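Long-range contact in probable thiosulfate sulfurtransferase (Thermus thermophilus, PDB 2EG4), which probably transfers sulfur from thiosulfate to cyanide, and binds a zinc ion: residues R15-A26 / W96-P106. Residues are numbered along the deposited sequence; the frame is centred on the assembly and turned at random.
With SO4 (sulfate ion), chain F.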
loop_
_atom_site.group_PDB
_atom_site.type_symbol
_atom_site.label_atom_id
_atom_site.label_comp_id
_atom_site.label_asym_id
_atom_site.label_seq_id
_atom_site.Cartn_x
_atom_site.Cartn_y
_atom_site.Cartn_z
ATOM N N ARG A 15 7.874 -15.967 3.053
ATOM C CA ARG A 15 8.503 -16.990 2.235
ATOM C C ARG A 15 8.212 -18.436 2.645
ATOM O O ARG A 15 8.014 -19.281 1.782
ATOM C CB ARG A 15 10.025 -16.746 2.148
ATOM C CG ARG A 15 10.777 -17.776 1.301
ATOM C CD ARG A 15 12.094 -17.202 0.757
ATOM N NE ARG A 15 11.913 -16.517 -0.525
ATOM C CZ ARG A 15 11.700 -17.135 -1.687
ATOM N NH1 ARG A 15 11.646 -18.461 -1.738
ATOM N NH2 ARG A 15 11.530 -16.426 -2.801
ATOM N N PRO A 16 8.193 -18.743 3.951
ATOM C CA PRO A 16 7.910 -20.127 4.359
ATOM C C PRO A 16 6.592 -20.633 3.773
ATOM O O PRO A 16 6.506 -21.746 3.258
ATOM C CB PRO A 16 7.845 -20.032 5.881
ATOM C CG PRO A 16 8.842 -18.965 6.187
ATOM C CD PRO A 16 8.540 -17.912 5.120
ATOM N N ALA A 17 5.565 -19.801 3.867
ATOM C CA ALA A 17 4.256 -20.162 3.341
ATOM C C ALA A 17 4.337 -20.323 1.829
ATOM O O ALA A 17 3.783 -21.258 1.259
ATOM C CB ALA A 17 3.238 -19.099 3.707
ATOM N N TYR A 18 5.006 -19.386 1.171
ATOM C CA TYR A 18 5.168 -19.457 -0.271
ATOM C C TYR A 18 5.844 -20.789 -0.660
ATOM O O TYR A 18 5.408 -21.477 -1.581
ATOM C CB TYR A 18 6.045 -18.298 -0.737
ATOM C CG TYR A 18 6.378 -18.335 -2.210
ATOM C CD1 TYR A 18 5.468 -17.888 -3.170
ATOM C CD2 TYR A 18 7.628 -18.773 -2.645
ATOM C CE1 TYR A 18 5.798 -17.864 -4.530
ATOM C CE2 TYR A 18 7.960 -18.766 -4.010
ATOM C CZ TYR A 18 7.044 -18.310 -4.937
ATOM O OH TYR A 18 7.327 -18.319 -6.292
ATOM N N GLU A 19 6.907 -21.132 0.059
ATOM C CA GLU A 19 7.644 -22.354 -0.233
ATOM C C GLU A 19 6.854 -23.634 0.049
ATOM O O GLU A 19 7.111 -24.687 -0.560
ATOM C CB GLU A 19 8.979 -22.327 0.523
ATOM C CG GLU A 19 9.960 -21.373 -0.173
ATOM C CD GLU A 19 11.312 -21.274 0.509
ATOM O OE1 GLU A 19 11.654 -22.176 1.293
ATOM O OE2 GLU A 19 12.038 -20.290 0.246
ATOM N N ALA A 20 5.882 -23.542 0.952
ATOM C CA ALA A 20 5.052 -24.695 1.294
ATOM C C ALA A 20 4.045 -24.997 0.178
ATOM O O ALA A 20 3.486 -26.104 0.100
ATOM C CB ALA A 20 4.324 -24.429 2.615
ATOM N N GLY A 21 3.827 -24.016 -0.692
ATOM C CA GLY A 21 2.902 -24.175 -1.790
ATOM C C GLY A 21 2.307 -22.834 -2.219
ATOM O O GLY A 21 1.719 -22.119 -1.403
ATOM N N HIS A 22 2.470 -22.507 -3.495
ATOM C CA HIS A 22 1.946 -21.268 -4.063
ATOM C C HIS A 22 1.225 -21.552 -5.378
ATOM O O HIS A 22 1.286 -22.673 -5.918
ATOM C CB HIS A 22 3.082 -20.259 -4.291
ATOM C CG HIS A 22 4.291 -20.836 -4.975
ATOM N ND1 HIS A 22 4.406 -20.935 -6.344
ATOM C CD2 HIS A 22 5.450 -21.317 -4.468
ATOM C CE1 HIS A 22 5.586 -21.446 -6.653
ATOM N NE2 HIS A 22 6.240 -21.688 -5.531
ATOM N N LEU A 23 0.510 -20.569 -5.908
ATOM C CA LEU A 23 -0.175 -20.830 -7.167
ATOM C C LEU A 23 0.860 -21.037 -8.275
ATOM O O LEU A 23 1.928 -20.427 -8.282
ATOM C CB LEU A 23 -1.135 -19.694 -7.517
ATOM C CG LEU A 23 -2.542 -19.838 -6.903
ATOM C CD1 LEU A 23 -2.477 -19.857 -5.369
ATOM C CD2 LEU A 23 -3.414 -18.675 -7.366
ATOM N N PRO A 24 0.562 -21.930 -9.226
ATOM C CA PRO A 24 1.538 -22.160 -10.304
ATOM C C PRO A 24 1.961 -20.862 -10.983
ATOM O O PRO A 24 1.117 -20.068 -11.401
ATOM C CB PRO A 24 0.783 -23.086 -11.261
ATOM C CG PRO A 24 -0.078 -23.900 -10.312
ATOM C CD PRO A 24 -0.589 -22.846 -9.320
ATOM N N GLY A 25 3.265 -20.658 -11.087
ATOM C CA GLY A 25 3.768 -19.468 -11.754
ATOM C C GLY A 25 3.794 -18.203 -10.909
ATOM O O GLY A 25 4.271 -17.169 -11.363
ATOM N N ALA A 26 3.293 -18.276 -9.680
ATOM C CA ALA A 26 3.280 -17.073 -8.839
ATOM C C ALA A 26 4.658 -16.676 -8.343
ATOM O O ALA A 26 5.467 -17.513 -7.956
ATOM C CB ALA A 26 2.336 -17.279 -7.651
ATOM N N TRP A 96 -8.059 -18.570 -3.303
ATOM C CA TRP A 96 -6.888 -19.036 -4.032
ATOM C C TRP A 96 -6.217 -20.263 -3.376
ATOM O O TRP A 96 -5.429 -20.956 -4.017
ATOM C CB TRP A 96 -5.823 -17.902 -4.099
ATOM C CG TRP A 96 -5.479 -17.313 -2.742
ATOM C CD1 TRP A 96 -6.035 -16.210 -2.160
ATOM C CD2 TRP A 96 -4.538 -17.832 -1.792
ATOM N NE1 TRP A 96 -5.506 -16.009 -0.908
ATOM C CE2 TRP A 96 -4.585 -16.996 -0.657
ATOM C CE3 TRP A 96 -3.661 -18.928 -1.793
ATOM C CZ2 TRP A 96 -3.796 -17.220 0.464
ATOM C CZ3 TRP A 96 -2.868 -19.151 -0.678
ATOM C CH2 TRP A 96 -2.941 -18.302 0.437
ATOM N N GLU A 97 -6.533 -20.503 -2.105
ATOM C CA GLU A 97 -5.897 -21.547 -1.312
ATOM C C GLU A 97 -5.918 -22.950 -1.896
ATOM O O GLU A 97 -4.938 -23.685 -1.752
ATOM C CB GLU A 97 -6.463 -21.535 0.117
ATOM C CG GLU A 97 -6.216 -20.192 0.864
ATOM C CD GLU A 97 -7.358 -19.166 0.734
ATOM O OE1 GLU A 97 -8.194 -19.267 -0.184
ATOM O OE2 GLU A 97 -7.404 -18.235 1.563
ATOM N N PRO A 98 -7.012 -23.338 -2.567
ATOM C CA PRO A 98 -7.047 -24.692 -3.147
ATOM C C PRO A 98 -6.006 -24.882 -4.251
ATOM O O PRO A 98 -5.636 -26.021 -4.593
ATOM C CB PRO A 98 -8.460 -24.781 -3.728
ATOM C CG PRO A 98 -9.263 -23.917 -2.790
ATOM C CD PRO A 98 -8.342 -22.709 -2.615
ATOM N N TYR A 99 -5.546 -23.765 -4.812
ATOM C CA TYR A 99 -4.602 -23.775 -5.934
ATOM C C TYR A 99 -3.147 -23.537 -5.568
ATOM O O TYR A 99 -2.296 -23.459 -6.455
ATOM C CB TYR A 99 -5.043 -22.728 -6.959
ATOM C CG TYR A 99 -6.494 -22.885 -7.357
ATOM C CD1 TYR A 99 -6.886 -23.894 -8.239
ATOM C CD2 TYR A 99 -7.483 -22.106 -6.766
ATOM C CE1 TYR A 99 -8.228 -24.125 -8.507
ATOM C CE2 TYR A 99 -8.827 -22.328 -7.028
ATOM C CZ TYR A 99 -9.188 -23.348 -7.897
ATOM O OH TYR A 99 -10.521 -23.611 -8.115
ATOM N N ALA A 100 -2.860 -23.424 -4.272
ATOM C CA ALA A 100 -1.499 -23.174 -3.773
ATOM C C ALA A 100 -0.756 -24.511 -3.693
ATOM O O ALA A 100 -0.378 -24.987 -2.625
ATOM C CB ALA A 100 -1.581 -22.490 -2.384
ATOM N N THR A 101 -0.539 -25.094 -4.868
ATOM C CA THR A 101 0.069 -26.423 -4.987
ATOM C C THR A 101 1.518 -26.505 -5.444
ATOM O O THR A 101 2.160 -27.564 -5.323
ATOM C CB THR A 101 -0.738 -27.244 -5.996
ATOM O OG1 THR A 101 -0.730 -26.559 -7.261
ATOM C CG2 THR A 101 -2.190 -27.403 -5.536
ATOM N N GLU A 102 2.031 -25.412 -5.989
ATOM C CA GLU A 102 3.383 -25.413 -6.525
ATOM C C GLU A 102 4.456 -25.065 -5.511
ATOM O O GLU A 102 4.349 -24.082 -4.775
ATOM C CB GLU A 102 3.445 -24.468 -7.729
ATOM C CG GLU A 102 4.811 -24.393 -8.425
ATOM C CD GLU A 102 4.793 -23.474 -9.634
ATOM O OE1 GLU A 102 5.073 -22.261 -9.478
ATOM O OE2 GLU A 102 4.482 -23.955 -10.748
ATOM N N LYS A 103 5.505 -25.880 -5.484
ATOM C CA LYS A 103 6.612 -25.666 -4.559
ATOM C C LYS A 103 7.800 -24.976 -5.235
ATOM O O LYS A 103 8.456 -24.123 -4.631
ATOM C CB LYS A 103 7.062 -27.002 -3.964
ATOM C CG LYS A 103 6.679 -27.203 -2.510
ATOM C CD LYS A 103 5.170 -27.159 -2.306
ATOM C CE LYS A 103 4.461 -28.320 -2.991
ATOM N NZ LYS A 103 3.071 -28.488 -2.469
ATOM N N GLU A 104 8.062 -25.338 -6.488
ATOM C CA GLU A 104 9.175 -24.762 -7.242
ATOM C C GLU A 104 8.947 -23.276 -7.495
ATOM O O GLU A 104 7.840 -22.854 -7.831
ATOM C CB GLU A 104 9.337 -25.485 -8.583
ATOM C CG GLU A 104 8.204 -25.192 -9.576
ATOM C CD GLU A 104 8.465 -25.743 -10.971
ATOM O OE1 GLU A 104 9.597 -25.567 -11.480
ATOM O OE2 GLU A 104 7.532 -26.336 -11.566
ATOM N N GLU A 105 10.001 -22.486 -7.353
ATOM C CA GLU A 105 9.895 -21.049 -7.567
ATOM C C GLU A 105 10.227 -20.732 -9.018
ATOM O O GLU A 105 11.283 -21.123 -9.519
ATOM C CB GLU A 105 10.855 -20.320 -6.630
ATOM C CG GLU A 105 10.732 -18.812 -6.678
ATOM C CD GLU A 105 11.430 -18.149 -5.519
ATOM O OE1 GLU A 105 11.369 -16.908 -5.418
ATOM O OE2 GLU A 105 12.041 -18.870 -4.699
ATOM N N PRO A 106 9.331 -20.022 -9.715
ATOM C CA PRO A 106 9.600 -19.692 -11.115
ATOM C C PRO A 106 10.816 -18.795 -11.296
ATOM O O PRO A 106 11.198 -18.051 -10.389
ATOM C CB PRO A 106 8.304 -19.023 -11.570
ATOM C CG PRO A 106 7.790 -18.385 -10.310
ATOM C CD PRO A 106 8.059 -19.428 -9.257
HETATM S S SO4 F . 12.325 -13.101 -1.457
HETATM O O1 SO4 F . 12.153 -13.832 -0.160
HETATM O O2 SO4 F . 12.127 -11.630 -1.233
HETATM O O3 SO4 F . 13.707 -13.344 -1.987
HETATM O O4 SO4 F . 11.314 -13.594 -2.449
HETATM O O HOH W 1 9.625 -24.998 -1.709
#
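R15 grips the carboxylate of E105 end-on in a salt bridge, NH2 to OE1 at 2.7 Å and NH1 to OE2. NH1 also forms a salt bridge with OE2 of E19, while NE and NH2 hold a sulfate, probably from the crystallisation liquor. A leucine in place of the arginine would probably leave E105 and E19 without their shared positive partner and the sulfate less firmly held. H22 N donates to E102 O and E102 N to H22 O, each at 2.8 Å, an antiparallel hydrogen-bonded pair. T101 and E102 both face H22, a classic beta bulge. The H22 ring lies between Y18 on one face and E102 O on the other. Its ND1 bonds L23 O at 3.2 Å, which helps hold the ring's rotation. E102 sends an extended side chain, CG anti to the backbone N (chi1 -179°), to the turn L23-A26, where OE1 accepts from G25 N at 2.9 Å. The Y18 hydroxyl bonds A26 O and touches P106 CD. The Y67 and R13 side chains hydrogen-bond to L23 N and G21 O. The contact ties the link between strands 8-11 and 27-28 to the chain leaving strand 89-92, in the first rhodanese-like domain.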